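Local coordinates for CDC48 domain-containing protein (Pyrococcus horikoshii, PDB 4UZR), which is of unknown function but may bind ATP, and forms a dodecamer with a 12-bladed beta-propeller architecture, at residues L92-T97 against N121-R126; E3-P8 against V50-P55. All blocks are in the same frame, centred on the assembly; numbering follows the deposited sequence.

Interaction 1 of 2, residues L92-T97 against N121-R126; sequences LIVVIT and NKVLVR
V94 and V125 both set CG1 anti to the backbone N (chi1 178° and -178°), which leaves CG2 of each anti to its carbonyl carbon. The two side chains meet tip to tip, V94 CG2 lying 3.7 Å from V125 CG2. V123 has the same rotamer, and its CG1 comes obliquely to V94 CG1 at 4.2 Å, so that V94 uses one methyl for each valine. At I96 the first torsion puts CG1 anti to the carbonyl carbon, and the extended second torsion (164°) carries CD1 outward to V123, 3.8 Å from V123 CG2. V123 therefore sits between V94 and I96, touching each with a different methyl. At the other end L92 CD1 only grazes V125 CG1, at 4.5 Å. No hydrogen bond crosses: the axes of segments 92-97 and 122-126 run antiparallel, 9.3 Å apart at closest, which is the spacing of stacked sheets and not of neighbours in one sheet. The contact is thus face-to-face packing of two small beta sheets, made of branched aliphatic groups, consistent with adjacent blades of the propeller. Strand 92-97 is held in its own sheet between 83-89 and 101-106, and I87 of the former also touches V125. Strand 122-126 pairs with 129-133, whose V130 meets L92. Other copies of the protein also pack against the outward-facing residues: L124 on L88 of the second subunit, I93 and V95 on L138 of the third subunit, which places this layer between strands of neighbouring chains.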
loop_
_atom_site.group_PDB
_atom_site.type_symbol
_atom_site.label_atom_id
_atom_site.label_comp_id
_atom_site.label_asym_id
_atom_site.label_seq_id
_atom_site.Cartn_x
_atom_site.Cartn_y
_atom_site.Cartn_z
ATOM N N LEU A 92 -8.066 -12.381 -12.386
ATOM C CA LEU A 92 -8.266 -13.804 -12.621
ATOM C C LEU A 92 -9.696 -14.208 -12.282
ATOM O O LEU A 92 -10.201 -13.898 -11.205
ATOM C CB LEU A 92 -7.298 -14.634 -11.776
ATOM C CG LEU A 92 -5.989 -15.130 -12.391
ATOM C CD1 LEU A 92 -5.518 -16.377 -11.657
ATOM C CD2 LEU A 92 -6.140 -15.406 -13.879
ATOM N N ILE A 93 -10.344 -14.903 -13.208
ATOM C CA ILE A 93 -11.667 -15.452 -12.957
ATOM C C ILE A 93 -11.589 -16.973 -13.052
ATOM O O ILE A 93 -11.252 -17.517 -14.098
ATOM C CB ILE A 93 -12.709 -14.901 -13.956
ATOM C CG1 ILE A 93 -12.727 -13.371 -13.912
ATOM C CG2 ILE A 93 -14.094 -15.448 -13.650
ATOM C CD1 ILE A 93 -13.513 -12.732 -15.034
ATOM N N VAL A 94 -11.867 -17.653 -11.943
ATOM C CA VAL A 94 -11.761 -19.109 -11.894
ATOM C C VAL A 94 -13.141 -19.741 -11.750
ATOM O O VAL A 94 -13.887 -19.413 -10.830
ATOM C CB VAL A 94 -10.855 -19.576 -10.733
ATOM C CG1 VAL A 94 -10.797 -21.096 -10.677
ATOM C CG2 VAL A 94 -9.455 -18.999 -10.886
ATOM N N VAL A 95 -13.471 -20.645 -12.670
ATOM C CA VAL A 95 -14.785 -21.281 -12.715
ATOM C C VAL A 95 -14.680 -22.787 -12.510
ATOM O O VAL A 95 -13.822 -23.444 -13.099
ATOM C CB VAL A 95 -15.484 -21.017 -14.068
ATOM C CG1 VAL A 95 -16.863 -21.665 -14.106
ATOM C CG2 VAL A 95 -15.574 -19.529 -14.336
ATOM N N ILE A 96 -15.554 -23.326 -11.664
ATOM C CA ILE A 96 -15.620 -24.763 -11.425
ATOM C C ILE A 96 -17.018 -25.259 -11.775
ATOM O O ILE A 96 -18.004 -24.687 -11.317
ATOM C CB ILE A 96 -15.324 -25.092 -9.952
ATOM C CG1 ILE A 96 -14.050 -24.379 -9.490
ATOM C CG2 ILE A 96 -15.201 -26.592 -9.754
ATOM C CD1 ILE A 96 -13.885 -24.337 -7.984
ATOM N N THR A 97 -17.107 -26.310 -12.589
ATOM C CA THR A 97 -18.408 -26.800 -13.052
ATOM C C THR A 97 -18.911 -27.992 -12.242
ATOM O O THR A 97 -18.232 -28.476 -11.336
ATOM C CB THR A 97 -18.389 -27.196 -14.539
ATOM O OG1 THR A 97 -17.762 -28.476 -14.687
ATOM C CG2 THR A 97 -17.654 -26.151 -15.370
ATOM N N ASN A 121 -11.292 -32.030 -4.635
ATOM C CA ASN A 121 -11.490 -31.631 -3.253
ATOM C C ASN A 121 -11.634 -30.121 -3.129
ATOM O O ASN A 121 -12.705 -29.616 -2.790
ATOM C CB ASN A 121 -10.333 -32.130 -2.387
ATOM C CG ASN A 121 -10.442 -33.605 -2.062
ATOM O OD1 ASN A 121 -11.509 -34.205 -2.192
ATOM N ND2 ASN A 121 -9.330 -34.203 -1.645
ATOM N N LYS A 122 -10.556 -29.398 -3.426
ATOM C CA LYS A 122 -10.551 -27.946 -3.253
ATOM C C LYS A 122 -9.841 -27.209 -4.387
ATOM O O LYS A 122 -9.034 -27.790 -5.109
ATOM C CB LYS A 122 -9.914 -27.563 -1.911
ATOM C CG LYS A 122 -10.723 -27.970 -0.685
ATOM C CD LYS A 122 -10.046 -27.530 0.606
ATOM C CE LYS A 122 -10.877 -27.913 1.822
ATOM N NZ LYS A 122 -10.244 -27.476 3.098
ATOM N N VAL A 123 -10.162 -25.929 -4.544
ATOM C CA VAL A 123 -9.471 -25.062 -5.493
ATOM C C VAL A 123 -9.089 -23.746 -4.813
ATOM O O VAL A 123 -9.949 -23.019 -4.315
ATOM C CB VAL A 123 -10.326 -24.777 -6.748
ATOM C CG1 VAL A 123 -9.648 -23.748 -7.634
ATOM C CG2 VAL A 123 -10.579 -26.061 -7.525
ATOM N N LEU A 124 -7.792 -23.455 -4.789
ATOM C CA LEU A 124 -7.269 -22.263 -4.133
ATOM C C LEU A 124 -6.730 -21.272 -5.159
ATOM O O LEU A 124 -6.165 -21.666 -6.176
ATOM C CB LEU A 124 -6.158 -22.648 -3.155
ATOM C CG LEU A 124 -6.529 -23.612 -2.026
ATOM C CD1 LEU A 124 -5.311 -23.936 -1.180
ATOM C CD2 LEU A 124 -7.635 -23.027 -1.163
ATOM N N VAL A 125 -6.918 -19.984 -4.894
ATOM C CA VAL A 125 -6.451 -18.941 -5.801
ATOM C C VAL A 125 -5.748 -17.823 -5.039
ATOM O O VAL A 125 -6.271 -17.313 -4.052
ATOM C CB VAL A 125 -7.616 -18.330 -6.618
ATOM C CG1 VAL A 125 -7.096 -17.274 -7.581
ATOM C CG2 VAL A 125 -8.373 -19.409 -7.376
ATOM N N ARG A 126 -4.558 -17.452 -5.505
ATOM C CA ARG A 126 -3.810 -16.326 -4.950
ATOM C C ARG A 126 -2.860 -15.734 -5.983
ATOM O O ARG A 126 -1.922 -16.400 -6.422
ATOM C CB ARG A 126 -3.029 -16.732 -3.698
ATOM C CG ARG A 126 -2.125 -15.623 -3.174
ATOM C CD ARG A 126 -1.363 -16.039 -1.930
ATOM N NE ARG A 126 -1.483 -15.054 -0.858
ATOM C CZ ARG A 126 -0.653 -14.028 -0.699
ATOM N NH1 ARG A 126 0.356 -13.849 -1.542
ATOM N NH2 ARG A 126 -0.830 -13.177 0.302
#

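Interaction 2 of 2, residues E3-P8 against V50-P55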
loop_
_atom_site.group_PDB
_atom_site.type_symbol
_atom_site.label_atom_id
_atom_site.label_comp_id
_atom_site.label_asym_id
_atom_site.label_seq_id
_atom_site.Cartn_x
_atom_site.Cartn_y
_atom_site.Cartn_z
ATOM N N GLU A 3 -34.411 -4.187 -27.565
ATOM C CA GLU A 3 -33.743 -2.993 -27.054
ATOM C C GLU A 3 -32.297 -2.866 -27.529
ATOM O O GLU A 3 -31.532 -3.835 -27.504
ATOM C CB GLU A 3 -33.775 -2.976 -25.524
ATOM C CG GLU A 3 -35.050 -2.397 -24.929
ATOM C CD GLU A 3 -35.075 -2.476 -23.414
ATOM O OE1 GLU A 3 -34.146 -3.079 -22.835
ATOM O OE2 GLU A 3 -36.028 -1.947 -22.803
ATOM N N LEU A 4 -31.933 -1.661 -27.958
ATOM C CA LEU A 4 -30.563 -1.363 -28.363
ATOM C C LEU A 4 -29.965 -0.235 -27.527
ATOM O O LEU A 4 -30.533 0.852 -27.429
ATOM C CB LEU A 4 -30.504 -0.992 -29.846
ATOM C CG LEU A 4 -30.583 -2.135 -30.859
ATOM C CD1 LEU A 4 -30.432 -1.602 -32.276
ATOM C CD2 LEU A 4 -29.530 -3.192 -30.565
ATOM N N LYS A 5 -28.810 -0.503 -26.928
ATOM C CA LYS A 5 -28.059 0.507 -26.198
ATOM C C LYS A 5 -26.759 0.770 -26.940
ATOM O O LYS A 5 -25.892 -0.112 -27.027
ATOM C CB LYS A 5 -27.785 0.050 -24.764
ATOM C CG LYS A 5 -29.035 -0.030 -23.899
ATOM C CD LYS A 5 -28.717 -0.478 -22.483
ATOM C CE LYS A 5 -29.971 -0.485 -21.620
ATOM N NZ LYS A 5 -29.911 -1.509 -20.540
ATOM N N LEU A 6 -26.639 1.990 -27.466
ATOM C CA LEU A 6 -25.556 2.369 -28.366
ATOM C C LEU A 6 -24.770 3.574 -27.863
ATOM O O LEU A 6 -25.247 4.334 -27.019
ATOM C CB LEU A 6 -26.133 2.735 -29.733
ATOM C CG LEU A 6 -27.088 1.763 -30.419
ATOM C CD1 LEU A 6 -27.733 2.441 -31.615
ATOM C CD2 LEU A 6 -26.354 0.503 -30.841
ATOM N N LYS A 7 -23.571 3.752 -28.412
ATOM C CA LYS A 7 -22.761 4.938 -28.154
ATOM C C LYS A 7 -21.754 5.150 -29.283
ATOM O O LYS A 7 -21.217 4.188 -29.830
ATOM C CB LYS A 7 -22.039 4.833 -26.805
ATOM C CG LYS A 7 -20.879 3.851 -26.765
ATOM C CD LYS A 7 -20.233 3.818 -25.386
ATOM C CE LYS A 7 -19.183 2.719 -25.291
ATOM N NZ LYS A 7 -17.821 3.266 -25.033
ATOM N N PRO A 8 -21.502 6.418 -29.642
ATOM C CA PRO A 8 -20.539 6.736 -30.702
ATOM C C PRO A 8 -19.109 6.497 -30.225
ATOM O O PRO A 8 -18.832 6.671 -29.039
ATOM C CB PRO A 8 -20.779 8.226 -30.951
ATOM C CG PRO A 8 -21.302 8.742 -29.655
ATOM C CD PRO A 8 -22.126 7.628 -29.077
ATOM N N VAL A 50 -22.345 -1.099 -30.135
ATOM C CA VAL A 50 -23.541 -1.630 -29.506
ATOM C C VAL A 50 -23.203 -2.046 -28.083
ATOM O O VAL A 50 -22.764 -3.172 -27.841
ATOM C CB VAL A 50 -24.111 -2.826 -30.282
ATOM C CG1 VAL A 50 -25.428 -3.279 -29.664
ATOM C CG2 VAL A 50 -24.308 -2.454 -31.743
ATOM N N VAL A 51 -23.391 -1.116 -27.151
ATOM C CA VAL A 51 -23.093 -1.349 -25.743
ATOM C C VAL A 51 -23.861 -2.563 -25.250
ATOM O O VAL A 51 -23.315 -3.412 -24.545
ATOM C CB VAL A 51 -23.449 -0.127 -24.876
ATOM C CG1 VAL A 51 -23.170 -0.414 -23.408
ATOM C CG2 VAL A 51 -22.674 1.089 -25.340
ATOM N N GLN A 52 -25.131 -2.649 -25.633
ATOM C CA GLN A 52 -25.914 -3.835 -25.300
ATOM C C GLN A 52 -27.056 -4.072 -26.278
ATOM O O GLN A 52 -27.713 -3.137 -26.719
ATOM C CB GLN A 52 -26.448 -3.761 -23.865
ATOM C CG GLN A 52 -27.103 -5.053 -23.385
ATOM C CD GLN A 52 -27.625 -4.961 -21.964
ATOM O OE1 GLN A 52 -28.050 -3.897 -21.514
ATOM N NE2 GLN A 52 -27.602 -6.082 -21.250
ATOM N N ALA A 53 -27.279 -5.334 -26.620
ATOM C CA ALA A 53 -28.424 -5.704 -27.436
ATOM C C ALA A 53 -29.267 -6.691 -26.645
ATOM O O ALA A 53 -28.792 -7.765 -26.280
ATOM C CB ALA A 53 -27.970 -6.315 -28.750
ATOM N N TYR A 54 -30.514 -6.322 -26.365
ATOM C CA TYR A 54 -31.393 -7.201 -25.601
ATOM C C TYR A 54 -32.643 -7.579 -26.385
ATOM O O TYR A 54 -33.542 -6.760 -26.572
ATOM C CB TYR A 54 -31.780 -6.567 -24.263
ATOM C CG TYR A 54 -32.500 -7.519 -23.327
ATOM C CD1 TYR A 54 -31.792 -8.427 -22.548
ATOM C CD2 TYR A 54 -33.886 -7.508 -23.223
ATOM C CE1 TYR A 54 -32.445 -9.298 -21.693
ATOM C CE2 TYR A 54 -34.547 -8.374 -22.370
ATOM C CZ TYR A 54 -33.822 -9.268 -21.608
ATOM O OH TYR A 54 -34.476 -10.132 -20.757
ATOM N N PRO A 55 -32.703 -8.836 -26.845
ATOM C CA PRO A 55 -31.650 -9.833 -26.628
ATOM C C PRO A 55 -30.568 -9.764 -27.705
ATOM O O PRO A 55 -30.636 -8.915 -28.592
ATOM C CB PRO A 55 -32.409 -11.163 -26.704
ATOM C CG PRO A 55 -33.753 -10.839 -27.332
ATOM C CD PRO A 55 -33.807 -9.380 -27.645
#
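K5 and Q52 lie side by side and point the same way. K5 places CG anti to its carbonyl carbon and runs on extended; Q52 instead has CG anti to the backbone N (chi1 -172°). K5 NZ donates to Q52 OE1 at 3.2 Å, nearly in line with its C=O bond. Beneath them the backbones make an antiparallel ladder in which E3 with Y54 and K5 with Q52 are hydrogen-bonded pairs. V51 and Q52 both face K5, a classic beta bulge, and the chain turns a corner at V51, so that the parts before and after it belong to different sheets or faces. The ladder lies in a mixed sheet, order 36-41, 44-54, 3-8, 65-69, consistent with the beta-clam of the CDC48 domain 2 family. On the other face L4 CD2 rests on A53 CB at 3.9 Å, and L6, alongside V50, brings CD2 to V50 CG2 at 3.7 Å; both L4 and V50 touch V31 of strand 30-31. K7 holds CG between its backbone N and carbonyl carbon (chi1 73°), and its stem crosses V51 at about a right angle, with K7 CG 3.6 Å from V51 CG2. K5 packs on R114 and Q52 on Y113 of a neighbouring copy, the third subunit.

From the N terminus, strand 3-8 comes first and pairs with 50-55, and interaction 2 closes a loop of 41 intervening residues that holds helix 18-26 and strand 36-41. The chain then adds strand 65-69 on the far side of 3-8 and passes through 74-79 into the propeller sheets. Interaction 1 closes a shorter loop of 23 residues, from 92-97 to 121-126, taking in strands 101-106 and 111-116. The two loops follow in series and neither nest nor cross. The centres of interactions 1 and 2 lie about 32 Å apart, on opposite sides of the chain's centre. Interaction 2 joins strands within one sheet; interaction 1 joins two sheets. Both meet the third subunit.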